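Putative PTS system, cellobiose-specific IIA component (Streptococcus mutans, PDB 3L8R) probably serves as the trimeric IIA component of a cellobiose phosphotransferase system, accepting a phosphoryl group from HPr and passing it on for sugar uptake. Local coordinates at the interface of chains A and B. Residues are numbered along the deposited sequence; one frame, centred on the assembly and turned at random. Chains: chain A/B, Putative PTS system, cellobiose-specific IIA component.

Contact 1: the interface of chains A and B. Residues chain A 111-112, 115; chain B 42, 49.
B:Arg49, at the end of helix 20-49, reaches across the interface to helix 91-118 of chain A and pairs with the carboxylate of A:Glu112. This salt bridge is also a hydrogen bond: NE of B:Arg49 donates to OE2 of A:Glu112 over 3.0 Å, nearly straight at 168°. B:Arg49 is poorly ordered, so its bond and packing geometry are less certain. As modelled, OE2 accepts through its syn lone pair and lies close to the guanidinium plane, yet the carboxylate and guanidinium planes are turned 52° apart, so the pair meets through NE and not as a flat two-pronged fork. A second acid, A:Glu115, contributes mainly by packing: its CG sits over the centre of the guanidinium face, 3.9 Å from CZ of B:Arg49. Its carboxylate, with OE1 4.1 Å from NH2 of B:Arg49, is not in contact but may add favourable charge. At the guanidinium edge, CG2 of A:Ile111 lies 3.7 Å from the same NH2. CG2 points that way because it is anti to the backbone N, with CG1 anti to the carbonyl carbon (chi1 -74°). Water links the other oxygen of A:Glu112 to chain B: OE1 is 2.7 Å from the water O, which lies in the ring plane of B:His42 at the ND1 edge.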
# COMPACT_ATOMS: atom_id res chain seq x y z
N ILE A 111 6.03 13.21 -3.81
CA ILE A 111 5.57 14.44 -4.42
C ILE A 111 5.41 15.44 -3.27
O ILE A 111 5.88 16.56 -3.37
CB ILE A 111 4.27 14.28 -5.20
CG1 ILE A 111 4.54 13.54 -6.51
CG2 ILE A 111 3.69 15.65 -5.49
CD1 ILE A 111 3.23 13.10 -7.26
N GLU A 112 4.79 15.01 -2.17
CA GLU A 112 4.58 15.89 -1.03
C GLU A 112 5.91 16.20 -0.34
O GLU A 112 6.19 17.31 0.08
CB GLU A 112 3.59 15.28 -0.05
CG GLU A 112 2.17 15.09 -0.61
CD GLU A 112 1.63 16.32 -1.35
OE1 GLU A 112 0.98 16.15 -2.40
OE2 GLU A 112 1.86 17.46 -0.90
N GLU A 115 7.86 18.76 -2.00
CA GLU A 115 7.35 20.05 -1.54
C GLU A 115 7.93 20.51 -0.20
O GLU A 115 8.45 21.62 -0.12
CB GLU A 115 5.84 20.03 -1.50
CG GLU A 115 5.26 21.22 -2.17
CD GLU A 115 5.89 21.48 -3.54
OE1 GLU A 115 6.01 20.51 -4.33
OE2 GLU A 115 6.28 22.65 -3.80
N HIS B 42 -5.65 14.17 0.21
CA HIS B 42 -4.92 15.07 -0.69
C HIS B 42 -5.22 16.56 -0.43
O HIS B 42 -4.29 17.40 -0.46
CB HIS B 42 -5.02 14.64 -2.17
CG HIS B 42 -3.99 13.61 -2.56
ND1 HIS B 42 -2.66 13.92 -2.78
CD2 HIS B 42 -4.08 12.26 -2.72
CE1 HIS B 42 -1.99 12.82 -3.08
NE2 HIS B 42 -2.83 11.80 -3.06
N ARG B 49 0.61 22.33 2.54
CA ARG B 49 1.36 23.06 1.55
C ARG B 49 1.19 24.59 1.74
O ARG B 49 2.17 25.33 1.69
CB ARG B 49 0.94 22.66 0.14
CG ARG B 49 1.69 21.52 -0.50
CD ARG B 49 0.91 21.14 -1.72
NE ARG B 49 1.41 19.97 -2.42
CZ ARG B 49 1.86 20.01 -3.68
NH1 ARG B 49 1.88 21.16 -4.35
NH2 ARG B 49 2.29 18.90 -4.27
O HOH W 1 -1.66 16.24 -2.96

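Contact 2: the interface of chains A and B. Residues chain A 112; chain B 42, 45, 49, 113.
A:Glu112 lays its aliphatic stem on the ring of B:Phe45, and this pair holds most of the buried surface. CG stands over the middle of the ring face, 3.5 Å from the centroid, in a CH-pi contact. The chain of A:Glu112 bends at chi2 (-47°), which swings the carboxylate back over the root of the phenylalanine: CD is 3.6 Å from CB of B:Phe45. Carboxylate and ring are almost parallel, their planes 15° apart, with the acid displaced from the ring centre toward CB. The glutamate thus presents its CG methylene to the aromatic face while its oxygens point toward polar partners. OE2 turns to B:Arg49, the next largest contributor, by the ion pair at the far end of the acid, and OE1 keeps its water link to B:His42. On another side of the stem, the methyl CE of B:Met113 packs 3.9 Å from CB of A:Glu112, brought there by the bend at chi3 (81°). Packing on the stem and the polar contacts of the two oxygens together fix the position of the side chain. In the fold, A:Glu112 projects from helix 91-118 of chain A onto a surface formed by helix 20-49 and helix 91-117 of chain B.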
# COMPACT_ATOMS: atom_id res chain seq x y z
N GLU A 112 4.79 15.01 -2.17
CA GLU A 112 4.58 15.89 -1.03
C GLU A 112 5.91 16.20 -0.34
O GLU A 112 6.19 17.31 0.08
CB GLU A 112 3.59 15.28 -0.05
CG GLU A 112 2.17 15.09 -0.61
CD GLU A 112 1.63 16.32 -1.35
OE1 GLU A 112 0.98 16.15 -2.40
OE2 GLU A 112 1.86 17.46 -0.90
N HIS B 42 -5.65 14.17 0.21
CA HIS B 42 -4.92 15.07 -0.69
C HIS B 42 -5.22 16.56 -0.43
O HIS B 42 -4.29 17.40 -0.46
CB HIS B 42 -5.02 14.64 -2.17
CG HIS B 42 -3.99 13.61 -2.56
ND1 HIS B 42 -2.66 13.92 -2.78
CD2 HIS B 42 -4.08 12.26 -2.72
CE1 HIS B 42 -1.99 12.82 -3.08
NE2 HIS B 42 -2.83 11.80 -3.06
N PHE B 45 -2.99 17.36 2.39
CA PHE B 45 -1.67 17.75 1.83
C PHE B 45 -1.64 19.18 1.22
O PHE B 45 -0.71 19.97 1.43
CB PHE B 45 -1.21 16.73 0.80
CG PHE B 45 -0.64 15.47 1.39
CD1 PHE B 45 -1.10 14.23 0.98
CD2 PHE B 45 0.38 15.53 2.34
CE1 PHE B 45 -0.57 13.10 1.50
CE2 PHE B 45 0.91 14.38 2.88
CZ PHE B 45 0.45 13.16 2.45
N ARG B 49 0.61 22.33 2.54
CA ARG B 49 1.36 23.06 1.55
C ARG B 49 1.19 24.59 1.74
O ARG B 49 2.17 25.33 1.69
CB ARG B 49 0.94 22.66 0.14
CG ARG B 49 1.69 21.52 -0.50
CD ARG B 49 0.91 21.14 -1.72
NE ARG B 49 1.41 19.97 -2.42
CZ ARG B 49 1.86 20.01 -3.68
NH1 ARG B 49 1.88 21.16 -4.35
NH2 ARG B 49 2.29 18.90 -4.27
N MET B 113 3.53 13.71 8.45
CA MET B 113 4.03 14.86 7.74
C MET B 113 3.44 16.18 8.22
O MET B 113 4.04 17.23 8.07
CB MET B 113 3.86 14.67 6.25
CG MET B 113 5.06 13.96 5.64
SD MET B 113 4.86 13.83 3.88
CE MET B 113 5.40 15.47 3.35
O HOH W 2 -1.66 16.24 -2.96

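Contact 3: the interface of chains A and B. Residues chain A 104-105, 108-109, 112; chain B 38, 42, 106.
This is a helix-to-helix interface between two identical subunits of the trimer, where a polar cluster beside a small apolar patch ties neighbouring copies together. A:Glu108 is its hub. NE2 of B:His42 donates to OE1 of A:Glu108 over 2.7 Å; the oxygen lies near the imidazole plane, but the donor approaches from above the carboxylate, 59° out of its plane. The same OE1 accepts from NE of B:Arg38 at 3.2 Å through its syn lone pair, completing a salt bridge, although OE1 is tilted out of the guanidinium plane. Two donors thus grip one oxygen, while contacts from B:Arg38 to OE2 are weak. Carboxylate and guanidinium stand nearly perpendicular, 85° apart. The extended reach of A:Glu108 beyond CG (chi2 177°) carries the acid to both partners. NH2 of B:Arg38 also donates to the hydroxyl OG1 of A:Thr105 over 3.0 Å, with OG1 in the guanidinium plane. Methyl groups flank that plane on opposite faces: CE of A:Met104, 3.8 Å from CZ of B:Arg38, and CD2 of B:Leu106 from the arginine's own chain. Beside them, CD1 of B:Leu106 packs 4.0 Å from CG1 of A:Val109. The nearby positive arginine probably stabilises the negative charge of A:Glu108. The cluster lies midway along helix 91-118 of chain A, which meets helix 20-49 and helix 91-117 of chain B.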
# COMPACT_ATOMS: atom_id res chain seq x y z
N MET A 104 2.39 3.50 -6.40
CA MET A 104 1.62 4.77 -6.53
C MET A 104 1.59 5.57 -5.23
O MET A 104 1.95 6.74 -5.21
CB MET A 104 0.19 4.46 -6.94
CG MET A 104 -0.77 5.68 -6.91
SD MET A 104 -2.40 5.09 -7.50
CE MET A 104 -3.17 4.60 -5.94
N THR A 105 1.16 4.94 -4.14
CA THR A 105 1.16 5.59 -2.86
C THR A 105 2.54 6.16 -2.55
O THR A 105 2.65 7.29 -2.07
CB THR A 105 0.77 4.62 -1.72
OG1 THR A 105 -0.42 3.88 -2.06
CG2 THR A 105 0.54 5.39 -0.44
N GLU A 108 3.18 9.32 -4.47
CA GLU A 108 2.36 10.34 -3.84
C GLU A 108 3.07 10.91 -2.64
O GLU A 108 3.18 12.13 -2.52
CB GLU A 108 1.02 9.77 -3.43
CG GLU A 108 0.05 9.63 -4.59
CD GLU A 108 -1.27 9.01 -4.21
OE1 GLU A 108 -1.85 9.30 -3.15
OE2 GLU A 108 -1.78 8.23 -5.00
N VAL A 109 3.55 10.07 -1.73
CA VAL A 109 4.41 10.65 -0.72
C VAL A 109 5.73 10.79 -1.41
O VAL A 109 6.24 9.85 -2.01
CB VAL A 109 4.42 9.88 0.65
CG1 VAL A 109 3.51 8.67 0.67
CG2 VAL A 109 5.82 9.67 1.22
N GLU A 112 4.79 15.01 -2.17
CA GLU A 112 4.58 15.89 -1.03
C GLU A 112 5.91 16.20 -0.34
O GLU A 112 6.19 17.31 0.08
CB GLU A 112 3.59 15.28 -0.05
CG GLU A 112 2.17 15.09 -0.61
CD GLU A 112 1.63 16.32 -1.35
OE1 GLU A 112 0.98 16.15 -2.40
OE2 GLU A 112 1.86 17.46 -0.90
N ARG B 38 -9.20 9.23 0.18
CA ARG B 38 -7.94 9.57 -0.46
C ARG B 38 -7.85 11.04 -0.91
O ARG B 38 -6.83 11.68 -0.69
CB ARG B 38 -7.61 8.61 -1.61
CG ARG B 38 -6.14 8.29 -1.68
CD ARG B 38 -5.77 7.53 -2.98
NE ARG B 38 -4.32 7.22 -3.05
CZ ARG B 38 -3.76 6.13 -2.51
NH1 ARG B 38 -4.48 5.23 -1.87
NH2 ARG B 38 -2.48 5.94 -2.62
N HIS B 42 -5.65 14.17 0.21
CA HIS B 42 -4.92 15.07 -0.69
C HIS B 42 -5.22 16.56 -0.43
O HIS B 42 -4.29 17.40 -0.46
CB HIS B 42 -5.02 14.64 -2.17
CG HIS B 42 -3.99 13.61 -2.56
ND1 HIS B 42 -2.66 13.92 -2.78
CD2 HIS B 42 -4.08 12.26 -2.72
CE1 HIS B 42 -1.99 12.82 -3.08
NE2 HIS B 42 -2.83 11.80 -3.06
N LEU B 106 -1.43 6.01 3.27
CA LEU B 106 -1.25 7.43 2.86
C LEU B 106 -1.59 8.35 4.00
O LEU B 106 -0.89 9.35 4.22
CB LEU B 106 -2.10 7.80 1.66
CG LEU B 106 -1.82 9.15 1.00
CD1 LEU B 106 -0.47 9.14 0.37
CD2 LEU B 106 -2.82 9.49 -0.05
O HOH W 3 -1.66 16.24 -2.96

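Contacts 1 and 2 are nearly one site, their C-alpha centres about 4 Å apart and sharing A:Glu112, B:His42 and B:Arg49; contact 3 lies about 8 Å from each and shares A:Glu112 and B:His42 with them. Helix 91-118 of chain A and helix 20-49 of chain B run through all three, making a continuous seam in which B:His42 bridges two acids, one directly and one through water. From the predicted phosphorylation site, the centres of contacts 3 and 1 lie about 18 and 25 Å (A:His95) and that of contact 2 about 22 Å (B:His95); they probably serve mainly trimer assembly.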